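Local coordinates for protein amidohydrolase (Pseudomonas aeruginosa, PDB 2I5G) that probably hydrolyses dipeptides as a metal-dependent enzyme of the membrane dipeptidase (M19) family with a TIM-barrel fold, at residues 7-18 with 29-40; 225-236 with 292-302. The protein carries 2 engineered substitutions. All coordinates share one frame; numbering follows the deposited sequence.

Contact 1 comes first along the chain and closes before contact 2 opens; their centres lie about 17 Å apart. In contact 1, residues 7-18 and 29-40 supply two neighbouring parallel strands of the barrel sheet, deep in the TIM-barrel-type fold. Contact 2, residues 225-236 with 292-302, packs two helices farther from the centre of the chain. The contacts meet where His7 ND1 lies 2.8 Å from Thr294 OG1, a probable hydrogen bond between the start of contact 1 and helix 291-299. Helix 304-323 also touches both, through Ile13 and Ile232 among others, so it packs against both the N-terminal strand pair and helix 225-239.

Contact 1. Residues 7-18 with 29-40; sequences HADSIVIDGLII and MRKGGLTAANCT
His7 turns its ring beside its own carbonyl carbon (chi1 -170°), which carries NE2 across to Gly32 O; Thr35 holds OG1 beside its backbone N (chi1 -54°), facing Val12 N. The imidazole bond is nearly straight (165°), with His7 NE2 2.6 Å from Gly32 O, and the oxygen lies close to the ring plane. Val12 CG1 sits over one ring face, offset toward the rim. Gly33, with positive phi, closes helix 23-31 in a Schellman motif, and a water bridges Gly33 O to His7 O. Thr35 OG1 accepts from Val12 N at 3.0 Å, while Val12 O receives both Thr35 N and Ala36 N, so two backbone N-H groups grip one carbonyl oxygen.

The strands are parallel neighbours joined through helix 23-31, a beta-alpha-beta unit of the TIM-barrel fold. Asp14 N donates to Ala36 O and Asn38 N to Asp14 O, after which a beta bulge at the corner at Gly15 shifts the register by one; pairing resumes with Ile17 N to Asn38 O and Thr40 N to Ile17 O. An Asx turn spans this corner, with Leu16 N meeting Asp14 OD2 from above the carboxylate plane at 3.0 Å, while Thr248 takes OD1.

On the face that carries Asp14, Ala37 and Ile17, Ile17 reaches tip to tip toward selenomethionine Met29, with Ile17 CD1 3.9 Å from Met29 CE. The same methyl touches Ala37 CB and Leu34 CD2, and Val12 crosses Leu34 at about a right angle. On the opposite face, Ile13 CG1 packs against Ala36 CB, next to Ile77 and Trp315.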
loop_
_atom_site.group_PDB
_atom_site.type_symbol
_atom_site.label_atom_id
_atom_site.label_comp_id
_atom_site.label_asym_id
_atom_site.label_seq_id
_atom_site.Cartn_x
_atom_site.Cartn_y
_atom_site.Cartn_z
ATOM N N HIS A 7 -12.783 -42.042 3.157
ATOM C CA HIS A 7 -12.064 -41.030 2.404
ATOM C C HIS A 7 -12.570 -41.069 0.957
ATOM O O HIS A 7 -12.860 -40.033 0.358
ATOM C CB HIS A 7 -10.561 -41.334 2.451
ATOM C CG HIS A 7 -9.693 -40.241 1.905
ATOM N ND1 HIS A 7 -9.317 -39.145 2.652
ATOM C CD2 HIS A 7 -9.122 -40.080 0.687
ATOM C CE1 HIS A 7 -8.552 -38.357 1.918
ATOM N NE2 HIS A 7 -8.417 -38.901 0.722
ATOM N N ALA A 8 -12.690 -42.275 0.409
ATOM C CA ALA A 8 -13.141 -42.453 -0.966
ATOM C C ALA A 8 -14.557 -41.945 -1.189
ATOM O O ALA A 8 -14.824 -41.249 -2.163
ATOM C CB ALA A 8 -13.051 -43.923 -1.361
ATOM N N ASP A 9 -15.462 -42.304 -0.288
ATOM C CA ASP A 9 -16.855 -41.888 -0.386
ATOM C C ASP A 9 -17.030 -40.519 0.267
ATOM O O ASP A 9 -18.079 -40.229 0.846
ATOM C CB ASP A 9 -17.755 -42.910 0.319
ATOM C CG ASP A 9 -19.240 -42.659 0.077
ATOM O OD1 ASP A 9 -19.706 -42.874 -1.063
ATOM O OD2 ASP A 9 -19.944 -42.243 1.026
ATOM N N SER A 10 -16.014 -39.669 0.173
ATOM C CA SER A 10 -16.119 -38.358 0.799
ATOM C C SER A 10 -15.568 -37.199 -0.018
ATOM O O SER A 10 -14.742 -37.380 -0.917
ATOM C CB SER A 10 -15.434 -38.385 2.168
ATOM O OG SER A 10 -15.761 -37.231 2.918
ATOM N N ILE A 11 -16.053 -36.003 0.303
ATOM C CA ILE A 11 -15.622 -34.779 -0.352
ATOM C C ILE A 11 -14.421 -34.273 0.423
ATOM O O ILE A 11 -14.560 -33.819 1.556
ATOM C CB ILE A 11 -16.704 -33.690 -0.289
ATOM C CG1 ILE A 11 -17.962 -34.161 -1.012
ATOM C CG2 ILE A 11 -16.177 -32.396 -0.900
ATOM C CD1 ILE A 11 -17.732 -34.468 -2.469
ATOM N N VAL A 12 -13.236 -34.371 -0.165
ATOM C CA VAL A 12 -12.052 -33.887 0.525
ATOM C C VAL A 12 -11.615 -32.593 -0.140
ATOM O O VAL A 12 -11.520 -32.504 -1.366
ATOM C CB VAL A 12 -10.901 -34.949 0.527
ATOM C CG1 VAL A 12 -11.341 -36.210 -0.205
ATOM C CG2 VAL A 12 -9.631 -34.370 -0.076
ATOM N N ILE A 13 -11.375 -31.583 0.684
ATOM C CA ILE A 13 -10.973 -30.275 0.199
ATOM C C ILE A 13 -9.808 -29.751 1.008
ATOM O O ILE A 13 -9.710 -30.022 2.203
ATOM C CB ILE A 13 -12.149 -29.283 0.297
ATOM C CG1 ILE A 13 -13.233 -29.688 -0.710
ATOM C CG2 ILE A 13 -11.662 -27.858 0.065
ATOM C CD1 ILE A 13 -14.448 -28.794 -0.718
ATOM N N ASP A 14 -8.920 -29.009 0.352
ATOM C CA ASP A 14 -7.760 -28.446 1.028
ATOM C C ASP A 14 -7.780 -26.938 0.907
ATOM O O ASP A 14 -7.774 -26.397 -0.193
ATOM C CB ASP A 14 -6.467 -29.001 0.433
ATOM C CG ASP A 14 -5.237 -28.566 1.209
ATOM O OD1 ASP A 14 -4.154 -29.146 0.969
ATOM O OD2 ASP A 14 -5.351 -27.646 2.054
ATOM N N GLY A 15 -7.799 -26.271 2.053
ATOM C CA GLY A 15 -7.846 -24.821 2.089
ATOM C C GLY A 15 -6.671 -24.068 1.488
ATOM O O GLY A 15 -6.806 -22.887 1.169
ATOM N N LEU A 16 -5.520 -24.718 1.344
ATOM C CA LEU A 16 -4.377 -24.035 0.767
ATOM C C LEU A 16 -3.265 -24.918 0.229
ATOM O O LEU A 16 -2.738 -25.788 0.929
ATOM C CB LEU A 16 -3.758 -23.071 1.768
ATOM C CG LEU A 16 -2.881 -22.073 1.010
ATOM C CD1 LEU A 16 -3.713 -20.832 0.712
ATOM C CD2 LEU A 16 -1.661 -21.701 1.816
ATOM N N ILE A 17 -2.896 -24.655 -1.019
ATOM C CA ILE A 17 -1.837 -25.385 -1.686
ATOM C C ILE A 17 -1.062 -24.445 -2.615
ATOM O O ILE A 17 -1.658 -23.741 -3.425
ATOM C CB ILE A 17 -2.418 -26.571 -2.492
ATOM C CG1 ILE A 17 -2.894 -27.657 -1.529
ATOM C CG2 ILE A 17 -1.370 -27.142 -3.438
ATOM C CD1 ILE A 17 -3.445 -28.903 -2.215
ATOM N N ILE A 18 0.263 -24.414 -2.450
ATOM C CA ILE A 18 1.175 -23.610 -3.271
ATOM C C ILE A 18 2.278 -24.556 -3.712
ATOM O O ILE A 18 3.418 -24.457 -3.258
ATOM C CB ILE A 18 1.863 -22.454 -2.501
ATOM C CG1 ILE A 18 2.121 -22.853 -1.047
ATOM C CG2 ILE A 18 1.059 -21.202 -2.618
ATOM C CD1 ILE A 18 0.878 -22.925 -0.183
HETATM N N MSE A 29 -2.637 -35.487 -6.635
HETATM C CA MSE A 29 -3.873 -34.980 -6.064
HETATM C C MSE A 29 -4.898 -36.090 -6.237
HETATM O O MSE A 29 -5.740 -36.333 -5.367
HETATM C CB MSE A 29 -4.342 -33.725 -6.801
HETATM C CG MSE A 29 -3.349 -32.587 -6.772
HETATM SE SE MSE A 29 -4.077 -30.955 -7.491
HETATM C CE MSE A 29 -3.583 -29.729 -6.074
ATOM N N ARG A 30 -4.813 -36.767 -7.374
ATOM C CA ARG A 30 -5.715 -37.862 -7.669
ATOM C C ARG A 30 -5.405 -39.039 -6.744
ATOM O O ARG A 30 -6.320 -39.653 -6.187
ATOM C CB ARG A 30 -5.574 -38.268 -9.135
ATOM C CG ARG A 30 -6.209 -37.287 -10.125
ATOM C CD ARG A 30 -7.731 -37.403 -10.125
ATOM N NE ARG A 30 -8.322 -36.955 -8.868
ATOM C CZ ARG A 30 -9.358 -37.540 -8.273
ATOM N NH1 ARG A 30 -9.928 -38.610 -8.817
ATOM N NH2 ARG A 30 -9.828 -37.052 -7.131
ATOM N N LYS A 31 -4.121 -39.342 -6.569
ATOM C CA LYS A 31 -3.721 -40.440 -5.692
ATOM C C LYS A 31 -4.249 -40.251 -4.270
ATOM O O LYS A 31 -4.519 -41.223 -3.568
ATOM C CB LYS A 31 -2.196 -40.565 -5.644
ATOM C CG LYS A 31 -1.693 -41.599 -4.640
ATOM C CD LYS A 31 -0.186 -41.785 -4.757
ATOM C CE LYS A 31 0.359 -42.805 -3.756
ATOM N NZ LYS A 31 0.294 -42.333 -2.339
ATOM N N GLY A 32 -4.387 -39.001 -3.845
ATOM C CA GLY A 32 -4.877 -38.734 -2.507
ATOM C C GLY A 32 -6.383 -38.576 -2.438
ATOM O O GLY A 32 -6.932 -38.291 -1.372
ATOM N N GLY A 33 -7.051 -38.746 -3.577
ATOM C CA GLY A 33 -8.499 -38.627 -3.620
ATOM C C GLY A 33 -9.035 -37.226 -3.373
ATOM O O GLY A 33 -10.212 -37.050 -3.056
ATOM N N LEU A 34 -8.170 -36.229 -3.525
ATOM C CA LEU A 34 -8.537 -34.834 -3.319
ATOM C C LEU A 34 -9.679 -34.457 -4.256
ATOM O O LEU A 34 -9.621 -34.731 -5.454
ATOM C CB LEU A 34 -7.318 -33.944 -3.592
ATOM C CG LEU A 34 -7.326 -32.482 -3.143
ATOM C CD1 LEU A 34 -7.421 -32.414 -1.628
ATOM C CD2 LEU A 34 -6.051 -31.792 -3.616
ATOM N N THR A 35 -10.718 -33.834 -3.712
ATOM C CA THR A 35 -11.857 -33.423 -4.524
ATOM C C THR A 35 -11.630 -32.015 -5.061
ATOM O O THR A 35 -11.810 -31.759 -6.253
ATOM C CB THR A 35 -13.162 -33.438 -3.716
ATOM O OG1 THR A 35 -13.333 -34.725 -3.111
ATOM C CG2 THR A 35 -14.347 -33.157 -4.620
ATOM N N ALA A 36 -11.228 -31.104 -4.182
ATOM C CA ALA A 36 -10.978 -29.732 -4.602
ATOM C C ALA A 36 -9.925 -29.066 -3.726
ATOM O O ALA A 36 -9.654 -29.516 -2.614
ATOM C CB ALA A 36 -12.272 -28.936 -4.570
ATOM N N ALA A 37 -9.328 -27.992 -4.238
ATOM C CA ALA A 37 -8.307 -27.282 -3.487
ATOM C C ALA A 37 -8.148 -25.805 -3.849
ATOM O O ALA A 37 -8.259 -25.418 -5.014
ATOM C CB ALA A 37 -6.977 -27.993 -3.650
ATOM N N ASN A 38 -7.894 -24.987 -2.828
ATOM C CA ASN A 38 -7.659 -23.552 -2.997
ATOM C C ASN A 38 -6.205 -23.412 -3.444
ATOM O O ASN A 38 -5.290 -23.513 -2.626
ATOM C CB ASN A 38 -7.843 -22.811 -1.662
ATOM C CG ASN A 38 -7.356 -21.359 -1.711
ATOM O OD1 ASN A 38 -6.768 -20.920 -2.699
ATOM N ND2 ASN A 38 -7.600 -20.612 -0.635
ATOM N N CYS A 39 -5.990 -23.189 -4.734
ATOM C CA CYS A 39 -4.636 -23.040 -5.237
ATOM C C CYS A 39 -4.242 -21.584 -5.405
ATOM O O CYS A 39 -4.940 -20.801 -6.051
ATOM C CB CYS A 39 -4.473 -23.788 -6.559
ATOM S SG CYS A 39 -4.658 -25.572 -6.368
ATOM N N THR A 40 -3.112 -21.234 -4.806
ATOM C CA THR A 40 -2.587 -19.886 -4.860
ATOM C C THR A 40 -1.958 -19.557 -6.210
ATOM O O THR A 40 -1.120 -20.300 -6.716
ATOM C CB THR A 40 -1.535 -19.684 -3.764
ATOM O OG1 THR A 40 -2.117 -19.987 -2.491
ATOM C CG2 THR A 40 -1.033 -18.258 -3.759
HETATM O O HOH W 1 -11.633 -39.570 -2.617
#

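Contact 2. Residues 225-236 with 292-302; sequences IDDYAEAIEYVM and NLTETLLKRGM. Engineered in segment 292-302: Lys299 (natural residue Glu).
Arg300 reaches across to helix 225-236 and bonds Asp226 through its NE, 3.2 Å from OD1 of that residue at an N-H...O angle of 156°. The bond lies near the guanidinium plane and uses the carboxylate's anti lone pair. NH1 turns toward Glu233 in a second salt bridge, modelled too short for its geometry to be trusted. Ala229 CB sits 3.7 Å from Arg300 CD, and the backbone around Asp226 O and Glu230 N lies over one guanidinium face.

Behind this network segments 225-236 and 292-299, whose axes come within 9.8 Å at a crossing angle of -64°, pack through aliphatic groups. Leu293 CD1 touches Ile225 CD1 (3.7 Å) and the Tyr228 ring, while its CD2 meets that ring at CE2; the Tyr228 hydroxyl is tied to Val210. Leu297 CD2 meets Ala229 CB. Selenomethionines Met236 and Met302 reach tip to tip, CE of one 3.7 Å from CE of the other. Thr296 OG1 donates to Asn292 O one turn back, presenting its oxygen to Ile225 CG2.

A Schellman motif at Gly301 ends the second helix beside Arg300, and a water joins Arg300 O to Glu233 OE2. The Asp226 bond ties the Arg300 guanidinium to the surface of helix 225-236; the nearby Glu233 carboxylate probably adds electrostatic attraction.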
loop_
_atom_site.group_PDB
_atom_site.type_symbol
_atom_site.label_atom_id
_atom_site.label_comp_id
_atom_site.label_asym_id
_atom_site.label_seq_id
_atom_site.Cartn_x
_atom_site.Cartn_y
_atom_site.Cartn_z
ATOM N N ILE A 225 1.977 -37.128 11.801
ATOM C CA ILE A 225 0.604 -36.995 11.350
ATOM C C ILE A 225 -0.312 -36.784 12.560
ATOM O O ILE A 225 -1.277 -36.025 12.495
ATOM C CB ILE A 225 0.215 -38.258 10.499
ATOM C CG1 ILE A 225 -0.676 -37.851 9.323
ATOM C CG2 ILE A 225 -0.438 -39.318 11.364
ATOM C CD1 ILE A 225 -2.010 -37.318 9.708
ATOM N N ASP A 226 0.024 -37.427 13.676
ATOM C CA ASP A 226 -0.752 -37.320 14.918
ATOM C C ASP A 226 -0.677 -35.946 15.569
ATOM O O ASP A 226 -1.650 -35.480 16.155
ATOM C CB ASP A 226 -0.279 -38.363 15.929
ATOM C CG ASP A 226 -0.754 -39.756 15.593
ATOM O OD1 ASP A 226 -1.958 -40.027 15.775
ATOM O OD2 ASP A 226 0.075 -40.576 15.142
ATOM N N ASP A 227 0.483 -35.305 15.484
ATOM C CA ASP A 227 0.655 -33.980 16.065
ATOM C C ASP A 227 -0.236 -32.989 15.332
ATOM O O ASP A 227 -0.610 -31.950 15.871
ATOM C CB ASP A 227 2.117 -33.543 15.964
ATOM C CG ASP A 227 3.024 -34.339 16.882
ATOM O OD1 ASP A 227 2.860 -34.236 18.117
ATOM O OD2 ASP A 227 3.897 -35.069 16.370
ATOM N N TYR A 228 -0.573 -33.326 14.095
ATOM C CA TYR A 228 -1.431 -32.487 13.271
ATOM C C TYR A 228 -2.873 -32.665 13.751
ATOM O O TYR A 228 -3.588 -31.689 13.973
ATOM C CB TYR A 228 -1.272 -32.897 11.805
ATOM C CG TYR A 228 -2.047 -32.078 10.799
ATOM C CD1 TYR A 228 -2.251 -30.708 10.985
ATOM C CD2 TYR A 228 -2.510 -32.660 9.617
ATOM C CE1 TYR A 228 -2.892 -29.938 10.014
ATOM C CE2 TYR A 228 -3.147 -31.901 8.641
ATOM C CZ TYR A 228 -3.332 -30.539 8.843
ATOM O OH TYR A 228 -3.921 -29.780 7.856
ATOM N N ALA A 229 -3.292 -33.913 13.924
ATOM C CA ALA A 229 -4.639 -34.187 14.410
ATOM C C ALA A 229 -4.799 -33.506 15.766
ATOM O O ALA A 229 -5.859 -32.978 16.083
ATOM C CB ALA A 229 -4.851 -35.684 14.555
ATOM N N GLU A 230 -3.736 -33.522 16.564
ATOM C CA GLU A 230 -3.757 -32.897 17.881
ATOM C C GLU A 230 -4.133 -31.425 17.760
ATOM O O GLU A 230 -4.991 -30.923 18.491
ATOM C CB GLU A 230 -2.383 -33.021 18.543
ATOM C CG GLU A 230 -2.225 -32.216 19.824
ATOM C CD GLU A 230 -0.844 -32.363 20.452
ATOM O OE1 GLU A 230 -0.550 -31.638 21.430
ATOM O OE2 GLU A 230 -0.052 -33.205 19.973
ATOM N N ALA A 231 -3.484 -30.732 16.831
ATOM C CA ALA A 231 -3.759 -29.320 16.629
ATOM C C ALA A 231 -5.167 -29.129 16.073
ATOM O O ALA A 231 -5.856 -28.178 16.429
ATOM C CB ALA A 231 -2.720 -28.709 15.685
ATOM N N ILE A 232 -5.598 -30.042 15.210
ATOM C CA ILE A 232 -6.928 -29.955 14.624
ATOM C C ILE A 232 -8.004 -30.161 15.678
ATOM O O ILE A 232 -9.105 -29.611 15.572
ATOM C CB ILE A 232 -7.103 -30.986 13.481
ATOM C CG1 ILE A 232 -6.241 -30.566 12.288
ATOM C CG2 ILE A 232 -8.570 -31.088 13.066
ATOM C CD1 ILE A 232 -6.308 -31.493 11.135
ATOM N N GLU A 233 -7.688 -30.942 16.701
ATOM C CA GLU A 233 -8.644 -31.195 17.768
ATOM C C GLU A 233 -8.647 -30.023 18.753
ATOM O O GLU A 233 -9.690 -29.679 19.310
ATOM C CB GLU A 233 -8.297 -32.513 18.460
ATOM C CG GLU A 233 -8.297 -33.686 17.482
ATOM C CD GLU A 233 -7.690 -34.969 18.047
ATOM O OE1 GLU A 233 -6.613 -34.904 18.679
ATOM O OE2 GLU A 233 -8.287 -36.049 17.838
ATOM N N TYR A 234 -7.483 -29.406 18.946
ATOM C CA TYR A 234 -7.358 -28.264 19.845
ATOM C C TYR A 234 -8.234 -27.144 19.304
ATOM O O TYR A 234 -8.980 -26.514 20.046
ATOM C CB TYR A 234 -5.901 -27.783 19.900
ATOM C CG TYR A 234 -5.649 -26.575 20.783
ATOM C CD1 TYR A 234 -5.355 -26.716 22.136
ATOM C CD2 TYR A 234 -5.704 -25.285 20.261
ATOM C CE1 TYR A 234 -5.117 -25.597 22.953
ATOM C CE2 TYR A 234 -5.469 -24.162 21.064
ATOM C CZ TYR A 234 -5.175 -24.324 22.410
ATOM O OH TYR A 234 -4.928 -23.210 23.196
ATOM N N VAL A 235 -8.142 -26.910 17.996
ATOM C CA VAL A 235 -8.912 -25.853 17.348
ATOM C C VAL A 235 -10.397 -26.156 17.357
ATOM O O VAL A 235 -11.212 -25.271 17.606
ATOM C CB VAL A 235 -8.455 -25.629 15.869
ATOM C CG1 VAL A 235 -9.407 -24.669 15.159
ATOM C CG2 VAL A 235 -7.045 -25.063 15.838
HETATM N N MSE A 236 -10.751 -27.403 17.081
HETATM C CA MSE A 236 -12.155 -27.778 17.068
HETATM C C MSE A 236 -12.754 -27.648 18.463
HETATM O O MSE A 236 -13.969 -27.535 18.618
HETATM C CB MSE A 236 -12.324 -29.208 16.563
HETATM C CG MSE A 236 -13.778 -29.618 16.428
HETATM SE SE MSE A 236 -14.013 -31.336 15.596
HETATM C CE MSE A 236 -13.773 -32.436 17.171
ATOM N N ASN A 292 -4.335 -40.501 4.833
ATOM C CA ASN A 292 -3.842 -40.908 6.147
ATOM C C ASN A 292 -4.413 -40.008 7.234
ATOM O O ASN A 292 -4.370 -40.340 8.421
ATOM C CB ASN A 292 -2.321 -40.829 6.202
ATOM C CG ASN A 292 -1.660 -41.731 5.200
ATOM O OD1 ASN A 292 -0.439 -41.731 5.066
ATOM N ND2 ASN A 292 -2.458 -42.507 4.485
ATOM N N LEU A 293 -4.938 -38.860 6.819
ATOM C CA LEU A 293 -5.510 -37.900 7.745
ATOM C C LEU A 293 -6.929 -38.315 8.124
ATOM O O LEU A 293 -7.398 -38.046 9.231
ATOM C CB LEU A 293 -5.494 -36.509 7.108
ATOM C CG LEU A 293 -5.851 -35.315 7.994
ATOM C CD1 LEU A 293 -5.148 -35.416 9.340
ATOM C CD2 LEU A 293 -5.456 -34.041 7.272
ATOM N N THR A 294 -7.613 -38.974 7.198
ATOM C CA THR A 294 -8.965 -39.448 7.455
ATOM C C THR A 294 -8.845 -40.633 8.399
ATOM O O THR A 294 -9.553 -40.722 9.401
ATOM C CB THR A 294 -9.655 -39.893 6.147
ATOM O OG1 THR A 294 -9.888 -38.743 5.323
ATOM C CG2 THR A 294 -10.985 -40.576 6.437
ATOM N N GLU A 295 -7.933 -41.540 8.073
ATOM C CA GLU A 295 -7.701 -42.721 8.889
ATOM C C GLU A 295 -7.248 -42.335 10.296
ATOM O O GLU A 295 -7.721 -42.900 11.281
ATOM C CB GLU A 295 -6.648 -43.612 8.222
ATOM C CG GLU A 295 -6.104 -44.723 9.113
ATOM C CD GLU A 295 -5.151 -45.658 8.379
ATOM O OE1 GLU A 295 -4.347 -45.169 7.553
ATOM O OE2 GLU A 295 -5.197 -46.883 8.639
ATOM N N THR A 296 -6.339 -41.368 10.390
ATOM C CA THR A 296 -5.835 -40.930 11.688
ATOM C C THR A 296 -6.936 -40.332 12.552
ATOM O O THR A 296 -7.291 -40.894 13.585
ATOM C CB THR A 296 -4.679 -39.911 11.532
ATOM O OG1 THR A 296 -3.530 -40.573 10.984
ATOM C CG2 THR A 296 -4.304 -39.312 12.881
ATOM N N LEU A 297 -7.476 -39.194 12.138
ATOM C CA LEU A 297 -8.550 -38.560 12.894
ATOM C C LEU A 297 -9.589 -39.608 13.293
ATOM O O LEU A 297 -10.131 -39.594 14.406
ATOM C CB LEU A 297 -9.214 -37.473 12.045
ATOM C CG LEU A 297 -8.426 -36.173 11.884
ATOM C CD1 LEU A 297 -8.987 -35.382 10.717
ATOM C CD2 LEU A 297 -8.504 -35.364 13.161
ATOM N N LEU A 298 -9.840 -40.530 12.372
ATOM C CA LEU A 298 -10.810 -41.595 12.572
ATOM C C LEU A 298 -10.401 -42.540 13.704
ATOM O O LEU A 298 -11.172 -42.784 14.634
ATOM C CB LEU A 298 -10.966 -42.365 11.263
ATOM C CG LEU A 298 -12.219 -43.200 11.028
ATOM C CD1 LEU A 298 -13.465 -42.362 11.256
ATOM C CD2 LEU A 298 -12.182 -43.721 9.596
ATOM N N LYS A 299 -9.180 -43.060 13.628
ATOM C CA LYS A 299 -8.692 -43.981 14.645
ATOM C C LYS A 299 -8.315 -43.215 15.905
ATOM O O LYS A 299 -7.708 -43.761 16.824
ATOM C CB LYS A 299 -7.485 -44.767 14.117
ATOM C CG LYS A 299 -6.229 -43.939 13.872
ATOM C CD LYS A 299 -5.259 -44.018 15.050
ATOM C CE LYS A 299 -4.006 -43.172 14.813
ATOM N NZ LYS A 299 -3.204 -43.593 13.627
ATOM N N ARG A 300 -8.704 -41.948 15.953
ATOM C CA ARG A 300 -8.383 -41.110 17.088
ATOM C C ARG A 300 -9.587 -40.785 17.969
ATOM O O ARG A 300 -9.467 -40.036 18.935
ATOM C CB ARG A 300 -7.729 -39.827 16.585
ATOM C CG ARG A 300 -6.543 -39.405 17.405
ATOM C CD ARG A 300 -5.494 -38.751 16.539
ATOM N NE ARG A 300 -4.296 -38.451 17.313
ATOM C CZ ARG A 300 -4.250 -37.552 18.287
ATOM N NH1 ARG A 300 -5.336 -36.863 18.597
ATOM N NH2 ARG A 300 -3.127 -37.358 18.960
ATOM N N GLY A 301 -10.745 -41.349 17.635
ATOM C CA GLY A 301 -11.941 -41.111 18.425
ATOM C C GLY A 301 -13.034 -40.294 17.749
ATOM O O GLY A 301 -14.217 -40.411 18.087
HETATM N N MSE A 302 -12.646 -39.461 16.794
HETATM C CA MSE A 302 -13.602 -38.626 16.080
HETATM C C MSE A 302 -14.548 -39.508 15.266
HETATM O O MSE A 302 -14.108 -40.344 14.484
HETATM C CB MSE A 302 -12.844 -37.662 15.161
HETATM C CG MSE A 302 -13.663 -36.498 14.623
HETATM SE SE MSE A 302 -12.593 -35.245 13.572
HETATM C CE MSE A 302 -11.590 -34.439 15.021
HETATM O O HOH W 2 -10.789 -37.787 18.683
#